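Putative sarcosine dimethylglycine methyltransferase (Galdieria sulphuraria, PDB 2O57) probably transfers methyl groups from S-adenosylmethionine to sarcosine and dimethylglycine. Local coordinates at residues Val39-Lys51 and Glu58-Leu70. Sequence-based numbering, arbitrary orientation.
Sequences VWGGEDIHVGLYK and EIREASLRTDEWL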
ATOM      1  N   VAL A  39     -17.619  20.875  -9.014  1.00 13.55           N
ATOM      2  CA  VAL A  39     -16.864  21.235  -7.806  1.00 13.51           C
ATOM      3  C   VAL A  39     -15.370  21.321  -8.088  1.00 13.11           C
ATOM      4  O   VAL A  39     -14.707  22.264  -7.667  1.00 14.28           O
ATOM      5  CB  VAL A  39     -17.198  20.277  -6.604  1.00 13.56           C
ATOM      6  CG1 VAL A  39     -16.424  20.679  -5.318  1.00 11.87           C
ATOM      7  CG2 VAL A  39     -18.744  20.222  -6.336  1.00 12.85           C
ATOM      8  N   TRP A  40     -14.847  20.356  -8.831  1.00 13.15           N
ATOM      9  CA  TRP A  40     -13.397  20.190  -8.994  1.00 13.26           C
ATOM     10  C   TRP A  40     -12.887  20.404 -10.435  1.00 14.53           C
ATOM     11  O   TRP A  40     -11.683  20.234 -10.712  1.00 13.79           O
ATOM     12  CB  TRP A  40     -12.979  18.805  -8.470  1.00 11.57           C
ATOM     13  CG  TRP A  40     -13.247  18.672  -6.970  1.00 12.88           C
ATOM     14  CD1 TRP A  40     -12.545  19.256  -5.958  1.00 11.96           C
ATOM     15  CD2 TRP A  40     -14.299  17.926  -6.354  1.00 11.68           C
ATOM     16  NE1 TRP A  40     -13.099  18.927  -4.737  1.00 12.46           N
ATOM     17  CE2 TRP A  40     -14.171  18.097  -4.955  1.00 13.42           C
ATOM     18  CE3 TRP A  40     -15.334  17.103  -6.851  1.00 11.25           C
ATOM     19  CZ2 TRP A  40     -15.047  17.490  -4.048  1.00 11.96           C
ATOM     20  CZ3 TRP A  40     -16.223  16.503  -5.933  1.00 10.91           C
ATOM     21  CH2 TRP A  40     -16.062  16.688  -4.556  1.00 12.02           C
ATOM     22  N   GLY A  41     -13.797  20.778 -11.356  1.00 15.05           N
ATOM     23  CA  GLY A  41     -13.381  21.159 -12.716  1.00 14.09           C
ATOM     24  C   GLY A  41     -12.603  20.052 -13.424  1.00 14.14           C
ATOM     25  O   GLY A  41     -12.881  18.842 -13.283  1.00 13.98           O
ATOM     26  N   GLY A  42     -11.623  20.452 -14.204  1.00 14.03           N
ATOM     27  CA  GLY A  42     -10.918  19.508 -15.046  1.00 14.21           C
ATOM     28  C   GLY A  42      -9.736  18.858 -14.393  1.00 14.86           C
ATOM     29  O   GLY A  42      -8.958  18.182 -15.063  1.00 14.52           O
ATOM     30  N   GLU A  43      -9.578  19.057 -13.083  1.00 14.96           N
ATOM     31  CA  GLU A  43      -8.467  18.421 -12.367  1.00 14.66           C
ATOM     32  C   GLU A  43      -9.075  17.243 -11.622  1.00 14.35           C
ATOM     33  O   GLU A  43      -9.657  17.402 -10.524  1.00 14.14           O
ATOM     34  CB  GLU A  43      -7.775  19.395 -11.425  1.00 15.10           C
ATOM     35  CG  GLU A  43      -6.521  18.826 -10.787  1.00 17.43           C
ATOM     36  CD  GLU A  43      -5.980  19.691  -9.630  1.00 18.86           C
ATOM     37  OE1 GLU A  43      -6.410  20.851  -9.506  1.00 22.52           O
ATOM     38  OE2 GLU A  43      -5.149  19.187  -8.828  1.00 22.66           O
ATOM     39  N   ASP A  44      -8.963  16.071 -12.247  1.00 12.59           N
ATOM     40  CA  ASP A  44      -9.751  14.896 -11.868  1.00 13.08           C
ATOM     41  C   ASP A  44      -9.520  14.449 -10.432  1.00 12.59           C
ATOM     42  O   ASP A  44      -8.378  14.436  -9.974  1.00 13.91           O
ATOM     43  CB  ASP A  44      -9.433  13.737 -12.793  1.00 12.20           C
ATOM     44  CG  ASP A  44      -9.699  14.063 -14.237  1.00 12.42           C
ATOM     45  OD1 ASP A  44     -10.744  13.652 -14.766  1.00 12.03           O
ATOM     46  OD2 ASP A  44      -8.870  14.730 -14.838  1.00 13.94           O
ATOM     47  N   ILE A  45     -10.621  14.081  -9.784  1.00 12.55           N
ATOM     48  CA  ILE A  45     -10.689  13.449  -8.458  1.00 12.54           C
ATOM     49  C   ILE A  45     -10.765  11.917  -8.524  1.00 13.06           C
ATOM     50  O   ILE A  45     -11.580  11.333  -9.275  1.00 13.05           O
ATOM     51  CB  ILE A  45     -11.958  13.978  -7.695  1.00 12.74           C
ATOM     52  CG1 ILE A  45     -11.900  15.500  -7.546  1.00 12.73           C
ATOM     53  CG2 ILE A  45     -12.191  13.243  -6.307  1.00 13.19           C
ATOM     54  CD1 ILE A  45     -10.696  16.032  -6.668  1.00 11.69           C
ATOM     55  N   HIS A  46      -9.987  11.264  -7.664  1.00 12.46           N
ATOM     56  CA  HIS A  46     -10.082   9.826  -7.474  1.00 11.97           C
ATOM     57  C   HIS A  46     -10.044   9.585  -5.969  1.00 11.17           C
ATOM     58  O   HIS A  46      -9.896  10.551  -5.199  1.00 11.26           O
ATOM     59  CB  HIS A  46      -8.922   9.073  -8.166  1.00 12.00           C
ATOM     60  CG  HIS A  46      -8.774   9.421  -9.619  1.00 12.29           C
ATOM     61  ND1 HIS A  46      -7.960  10.443 -10.051  1.00 14.28           N
ATOM     62  CD2 HIS A  46      -9.395   8.936 -10.721  1.00 14.33           C
ATOM     63  CE1 HIS A  46      -8.049  10.550 -11.367  1.00 13.09           C
ATOM     64  NE2 HIS A  46      -8.919   9.648 -11.802  1.00 13.12           N
ATOM     65  N   VAL A  47     -10.186   8.322  -5.563  1.00 10.66           N
ATOM     66  CA  VAL A  47     -10.234   8.001  -4.128  1.00 10.93           C
ATOM     67  C   VAL A  47      -8.998   8.574  -3.446  1.00  9.88           C
ATOM     68  O   VAL A  47      -7.913   8.369  -3.911  1.00 10.67           O
ATOM     69  CB  VAL A  47     -10.426   6.515  -3.865  1.00 10.38           C
ATOM     70  CG1 VAL A  47     -10.464   6.219  -2.363  1.00 10.60           C
ATOM     71  CG2 VAL A  47     -11.767   6.024  -4.525  1.00 10.39           C
ATOM     72  N   GLY A  48      -9.205   9.330  -2.367  1.00 10.61           N
ATOM     73  CA  GLY A  48      -8.160  10.091  -1.719  1.00 10.63           C
ATOM     74  C   GLY A  48      -7.460   9.370  -0.572  1.00 10.86           C
ATOM     75  O   GLY A  48      -7.969   8.380  -0.042  1.00 11.45           O
ATOM     76  N   LEU A  49      -6.300   9.900  -0.199  1.00 10.76           N
ATOM     77  CA  LEU A  49      -5.619   9.520   1.035  1.00 10.87           C
ATOM     78  C   LEU A  49      -5.904  10.656   2.054  1.00 10.13           C
ATOM     79  O   LEU A  49      -5.432  11.783   1.890  1.00 10.96           O
ATOM     80  CB  LEU A  49      -4.112   9.309   0.782  1.00 11.63           C
ATOM     81  CG  LEU A  49      -3.651   8.169  -0.160  1.00 10.98           C
ATOM     82  CD1 LEU A  49      -2.097   8.237  -0.276  1.00 12.92           C
ATOM     83  CD2 LEU A  49      -4.154   6.800   0.381  1.00 12.00           C
ATOM     84  N   TYR A  50      -6.724  10.362   3.067  1.00  9.77           N
ATOM     85  CA  TYR A  50      -7.247  11.378   4.014  1.00 10.04           C
ATOM     86  C   TYR A  50      -6.453  11.486   5.331  1.00 11.37           C
ATOM     87  O   TYR A  50      -5.951  10.493   5.851  1.00 11.49           O
ATOM     88  CB  TYR A  50      -8.738  11.149   4.312  1.00  9.98           C
ATOM     89  CG  TYR A  50      -9.562  11.440   3.076  1.00 10.57           C
ATOM     90  CD1 TYR A  50     -10.072  12.736   2.852  1.00 10.56           C
ATOM     91  CD2 TYR A  50      -9.806  10.442   2.127  1.00  8.79           C
ATOM     92  CE1 TYR A  50     -10.815  13.051   1.702  1.00 12.42           C
ATOM     93  CE2 TYR A  50     -10.539  10.749   0.934  1.00  9.33           C
ATOM     94  CZ  TYR A  50     -11.048  12.042   0.742  1.00 11.97           C
ATOM     95  OH  TYR A  50     -11.743  12.319  -0.419  1.00 10.38           O
ATOM     96  N   LYS A  51      -6.320  12.709   5.835  1.00 11.89           N
ATOM     97  CA  LYS A  51      -5.583  12.983   7.076  1.00 14.89           C
ATOM     98  C   LYS A  51      -6.638  13.200   8.160  1.00 14.31           C
ATOM     99  O   LYS A  51      -7.582  13.942   7.933  1.00 12.90           O
ATOM    100  CB  LYS A  51      -4.771  14.268   6.888  1.00 13.86           C
ATOM    101  CG  LYS A  51      -4.020  14.767   8.106  1.00 19.30           C
ATOM    102  CD  LYS A  51      -3.106  15.955   7.700  1.00 19.47           C
ATOM    103  CE  LYS A  51      -2.437  16.617   8.930  1.00 27.84           C
ATOM    104  NZ  LYS A  51      -1.427  17.691   8.532  1.00 28.03           N
ATOM    105  N   GLU A  58      -9.748  18.136   3.046  1.00 14.18           N
ATOM    106  CA  GLU A  58     -10.465  18.425   1.811  1.00 14.67           C
ATOM    107  C   GLU A  58     -10.238  17.308   0.790  1.00 13.00           C
ATOM    108  O   GLU A  58      -9.149  16.727   0.710  1.00 11.93           O
ATOM    109  CB  GLU A  58     -10.018  19.779   1.223  1.00 15.32           C
ATOM    110  CG  GLU A  58     -10.095  20.994   2.171  1.00 21.40           C
ATOM    111  CD  GLU A  58     -11.492  21.537   2.363  1.00 30.46           C
ATOM    112  OE1 GLU A  58     -12.472  20.910   1.857  1.00 32.94           O
ATOM    113  OE2 GLU A  58     -11.605  22.614   3.027  1.00 34.24           O
ATOM    114  N   ILE A  59     -11.271  17.033  -0.003  1.00 12.02           N
ATOM    115  CA  ILE A  59     -11.222  15.992  -1.017  1.00 12.37           C
ATOM    116  C   ILE A  59     -10.099  16.292  -2.048  1.00 11.22           C
ATOM    117  O   ILE A  59      -9.351  15.413  -2.417  1.00  9.82           O
ATOM    118  CB  ILE A  59     -12.610  15.860  -1.686  1.00 11.67           C
ATOM    119  CG1 ILE A  59     -13.624  15.330  -0.656  1.00 11.56           C
ATOM    120  CG2 ILE A  59     -12.535  15.034  -2.997  1.00 13.57           C
ATOM    121  CD1 ILE A  59     -15.049  15.186  -1.179  1.00 13.14           C
ATOM    122  N   ARG A  60     -10.002  17.538  -2.504  1.00 10.56           N
ATOM    123  CA  ARG A  60      -8.927  17.955  -3.414  1.00 11.37           C
ATOM    124  C   ARG A  60      -7.545  17.549  -2.869  1.00 11.61           C
ATOM    125  O   ARG A  60      -6.742  16.926  -3.564  1.00 10.75           O
ATOM    126  CB  ARG A  60      -8.962  19.497  -3.611  1.00 11.95           C
ATOM    127  CG  ARG A  60      -7.748  20.097  -4.318  1.00 13.75           C
ATOM    128  CD  ARG A  60      -7.664  19.677  -5.778  1.00 15.40           C
ATOM    129  NE  ARG A  60      -8.643  20.375  -6.607  1.00 14.22           N
ATOM    130  CZ  ARG A  60      -9.205  19.882  -7.710  1.00 14.67           C
ATOM    131  NH1 ARG A  60      -8.901  18.646  -8.134  1.00 12.31           N
ATOM    132  NH2 ARG A  60     -10.079  20.637  -8.392  1.00 14.25           N
ATOM    133  N   GLU A  61      -7.274  17.934  -1.627  1.00 11.26           N
ATOM    134  CA  GLU A  61      -5.985  17.638  -0.982  1.00 12.70           C
ATOM    135  C   GLU A  61      -5.751  16.123  -0.922  1.00 12.19           C
ATOM    136  O   GLU A  61      -4.687  15.655  -1.286  1.00 12.05           O
ATOM    137  CB  GLU A  61      -5.950  18.225   0.442  1.00 13.26           C
ATOM    138  CG  GLU A  61      -5.528  19.670   0.532  1.00 19.26           C
ATOM    139  CD  GLU A  61      -4.035  19.861   0.161  1.00 25.01           C
ATOM    140  OE1 GLU A  61      -3.166  19.935   1.080  1.00 28.02           O
ATOM    141  OE2 GLU A  61      -3.740  19.902  -1.054  1.00 27.90           O
ATOM    142  N   ALA A  62      -6.746  15.361  -0.438  1.00 11.32           N
ATOM    143  CA  ALA A  62      -6.632  13.892  -0.369  1.00 10.53           C
ATOM    144  C   ALA A  62      -6.418  13.226  -1.748  1.00 10.22           C
ATOM    145  O   ALA A  62      -5.630  12.298  -1.876  1.00 10.42           O
ATOM    146  CB  ALA A  62      -7.857  13.301   0.286  1.00 10.20           C
ATOM    147  N   SER A  63      -7.156  13.679  -2.764  1.00 10.85           N
ATOM    148  CA  SER A  63      -7.006  13.133  -4.113  1.00 10.83           C
ATOM    149  C   SER A  63      -5.574  13.447  -4.649  1.00 10.64           C
ATOM    150  O   SER A  63      -4.973  12.600  -5.304  1.00 10.49           O
ATOM    151  CB  SER A  63      -8.098  13.664  -5.046  1.00 10.19           C
ATOM    152  OG  SER A  63      -7.961  13.119  -6.327  1.00 10.42           O
ATOM    153  N   LEU A  64      -5.043  14.635  -4.380  1.00  9.86           N
ATOM    154  CA  LEU A  64      -3.622  14.942  -4.688  1.00 11.39           C
ATOM    155  C   LEU A  64      -2.623  14.088  -3.937  1.00 11.02           C
ATOM    156  O   LEU A  64      -1.600  13.705  -4.507  1.00 10.39           O
ATOM    157  CB  LEU A  64      -3.267  16.416  -4.423  1.00 12.27           C
ATOM    158  CG  LEU A  64      -3.843  17.385  -5.423  1.00 16.35           C
ATOM    159  CD1 LEU A  64      -3.820  18.778  -4.810  1.00 23.21           C
ATOM    160  CD2 LEU A  64      -3.042  17.321  -6.751  1.00 21.37           C
ATOM    161  N   ARG A  65      -2.917  13.761  -2.674  1.00 11.43           N
ATOM    162  CA  ARG A  65      -2.046  12.817  -1.900  1.00 11.35           C
ATOM    163  C   ARG A  65      -1.996  11.452  -2.610  1.00 11.67           C
ATOM    164  O   ARG A  65      -0.921  10.863  -2.784  1.00  8.81           O
ATOM    165  CB  ARG A  65      -2.522  12.633  -0.476  1.00 11.93           C
ATOM    166  CG  ARG A  65      -2.367  13.889   0.411  1.00 12.39           C
ATOM    167  CD  ARG A  65      -2.559  13.603   1.902  1.00 11.86           C
ATOM    168  NE  ARG A  65      -2.901  14.833   2.599  1.00 12.83           N
ATOM    169  CZ  ARG A  65      -4.131  15.173   2.993  1.00 16.31           C
ATOM    170  NH1 ARG A  65      -5.153  14.342   2.848  1.00 11.83           N
ATOM    171  NH2 ARG A  65      -4.333  16.349   3.589  1.00 13.72           N
ATOM    172  N   THR A  66      -3.161  10.980  -3.083  1.00 10.67           N
ATOM    173  CA  THR A  66      -3.205   9.743  -3.867  1.00 11.59           C
ATOM    174  C   THR A  66      -2.316   9.844  -5.110  1.00 11.90           C
ATOM    175  O   THR A  66      -1.551   8.916  -5.402  1.00 12.51           O
ATOM    176  CB  THR A  66      -4.644   9.417  -4.291  1.00 11.64           C
ATOM    177  OG1 THR A  66      -5.325   8.893  -3.174  1.00  9.54           O
ATOM    178  CG2 THR A  66      -4.698   8.368  -5.462  1.00 13.05           C
ATOM    179  N   ASP A  67      -2.409  10.962  -5.850  1.00 12.76           N
ATOM    180  CA  ASP A  67      -1.624  11.125  -7.084  1.00 13.35           C
ATOM    181  C   ASP A  67      -0.102  11.150  -6.802  1.00 13.35           C
ATOM    182  O   ASP A  67       0.676  10.500  -7.501  1.00 12.89           O
ATOM    183  CB  ASP A  67      -2.010  12.423  -7.807  1.00 13.95           C
ATOM    184  CG  ASP A  67      -3.433  12.425  -8.241  1.00 15.49           C
ATOM    185  OD1 ASP A  67      -4.024  11.322  -8.337  1.00 16.48           O
ATOM    186  OD2 ASP A  67      -3.964  13.537  -8.480  1.00 16.45           O
ATOM    187  N   GLU A  68       0.292  11.873  -5.751  1.00 13.47           N
ATOM    188  CA  GLU A  68       1.696  11.914  -5.287  1.00 14.49           C
ATOM    189  C   GLU A  68       2.159  10.529  -4.860  1.00 13.35           C
ATOM    190  O   GLU A  68       3.269  10.124  -5.195  1.00 12.88           O
ATOM    191  CB  GLU A  68       1.874  12.879  -4.106  1.00 14.05           C
ATOM    192  CG  GLU A  68       1.700  14.363  -4.466  1.00 19.80           C
ATOM    193  CD  GLU A  68       2.849  14.956  -5.278  1.00 21.50           C
ATOM    194  OE1 GLU A  68       3.920  14.311  -5.418  1.00 22.79           O
ATOM    195  OE2 GLU A  68       2.685  16.104  -5.757  1.00 22.94           O
ATOM    196  N   TRP A  69       1.321   9.820  -4.096  1.00 12.76           N
ATOM    197  CA  TRP A  69       1.673   8.459  -3.615  1.00 13.46           C
ATOM    198  C   TRP A  69       1.853   7.506  -4.806  1.00 12.55           C
ATOM    199  O   TRP A  69       2.870   6.819  -4.909  1.00 12.57           O
ATOM    200  CB  TRP A  69       0.605   7.887  -2.633  1.00 14.88           C
ATOM    201  CG  TRP A  69       0.694   6.376  -2.481  1.00 15.78           C
ATOM    202  CD1 TRP A  69       1.731   5.662  -1.918  1.00 17.00           C
ATOM    203  CD2 TRP A  69      -0.269   5.399  -2.931  1.00 17.73           C
ATOM    204  NE1 TRP A  69       1.465   4.309  -2.000  1.00 17.36           N
ATOM    205  CE2 TRP A  69       0.245   4.123  -2.599  1.00 17.67           C
ATOM    206  CE3 TRP A  69      -1.519   5.487  -3.569  1.00 18.34           C
ATOM    207  CZ2 TRP A  69      -0.437   2.946  -2.892  1.00 17.52           C
ATOM    208  CZ3 TRP A  69      -2.208   4.309  -3.873  1.00 20.17           C
ATOM    209  CH2 TRP A  69      -1.661   3.045  -3.525  1.00 20.01           C
ATOM    210  N   LEU A  70       0.870   7.453  -5.701  1.00 12.63           N
ATOM    211  CA  LEU A  70       0.932   6.498  -6.814  1.00 13.33           C
ATOM    212  C   LEU A  70       2.123   6.803  -7.723  1.00 12.72           C
ATOM    213  O   LEU A  70       2.819   5.890  -8.135  1.00 11.48           O
ATOM    214  CB  LEU A  70      -0.357   6.449  -7.649  1.00 13.48           C
ATOM    215  CG  LEU A  70      -0.490   5.225  -8.599  1.00 14.27           C
ATOM    216  CD1 LEU A  70      -0.690   3.883  -7.790  1.00 12.95           C
ATOM    217  CD2 LEU A  70      -1.735   5.442  -9.498  1.00 13.21           C
TER
HETATM  218  O   HOH W   1     -11.403  22.851  -7.241  1.00 47.53           O
HETATM  219  O   HOH W   2     -12.024  19.859  -2.080  1.00 18.11           O
HETATM  220  O   HOH W   3      -6.666  17.094  -7.320  1.00 30.10           O
HETATM  221  O   HOH W   4      -6.491  14.404  -8.027  1.00 16.82           O
HETATM  222  O   HOH W   5      -6.419  11.070  -7.703  1.00 22.13           O
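Arg-60 reaches back from helix 59-76 into the turn that follows helix 27-40, its chain leaving the helix through CB and CG, with CG anti to the backbone N (chi1 169°), and then bending at chi2 and chi3. CD passes the carboxylate of Glu-43, NE meets Glu-43 OE1 at 3.7 Å, and the same OE1 lies over the centre of one guanidinium face, 3.5 Å from CZ. Carboxylate and guanidinium are stacked within 3° of parallel, a salt bridge of charges alone; CD1 of Trp-40 approaches the opposite face, its ring nearly perpendicular. Both terminal nitrogens donate in the guanidinium plane, NH1 to Glu-43 O and NH2 to Trp-40 O, each at 2.8 Å, thereby bridging the two ends of a type II' beta turn. With an alanine in its place, both carbonyls are likely to lose these donors and the Glu-43 carboxylate its countercharge. In this Rossmann-like methyltransferase fold, helix 59-76 precedes the first sheet strand, 85-89, and the Asp-44 carboxylate accepts hydrogen bonds from the backbone N of Tyr-93 and Gly-95 in the glycine-rich loop after it, probably the cofactor loop. Further along, Ser-63 OG accepts from His-46 N almost straight (169°), and Thr-66 OG1 donates to a lone pair of Val-47 O at 2.7 Å. Ala-62 CB sits 3.3 Å from the centroid of the Tyr-50 ring, a CH-pi contact over its face, while Tyr-50 OH is hydrogen-bonded to His-241.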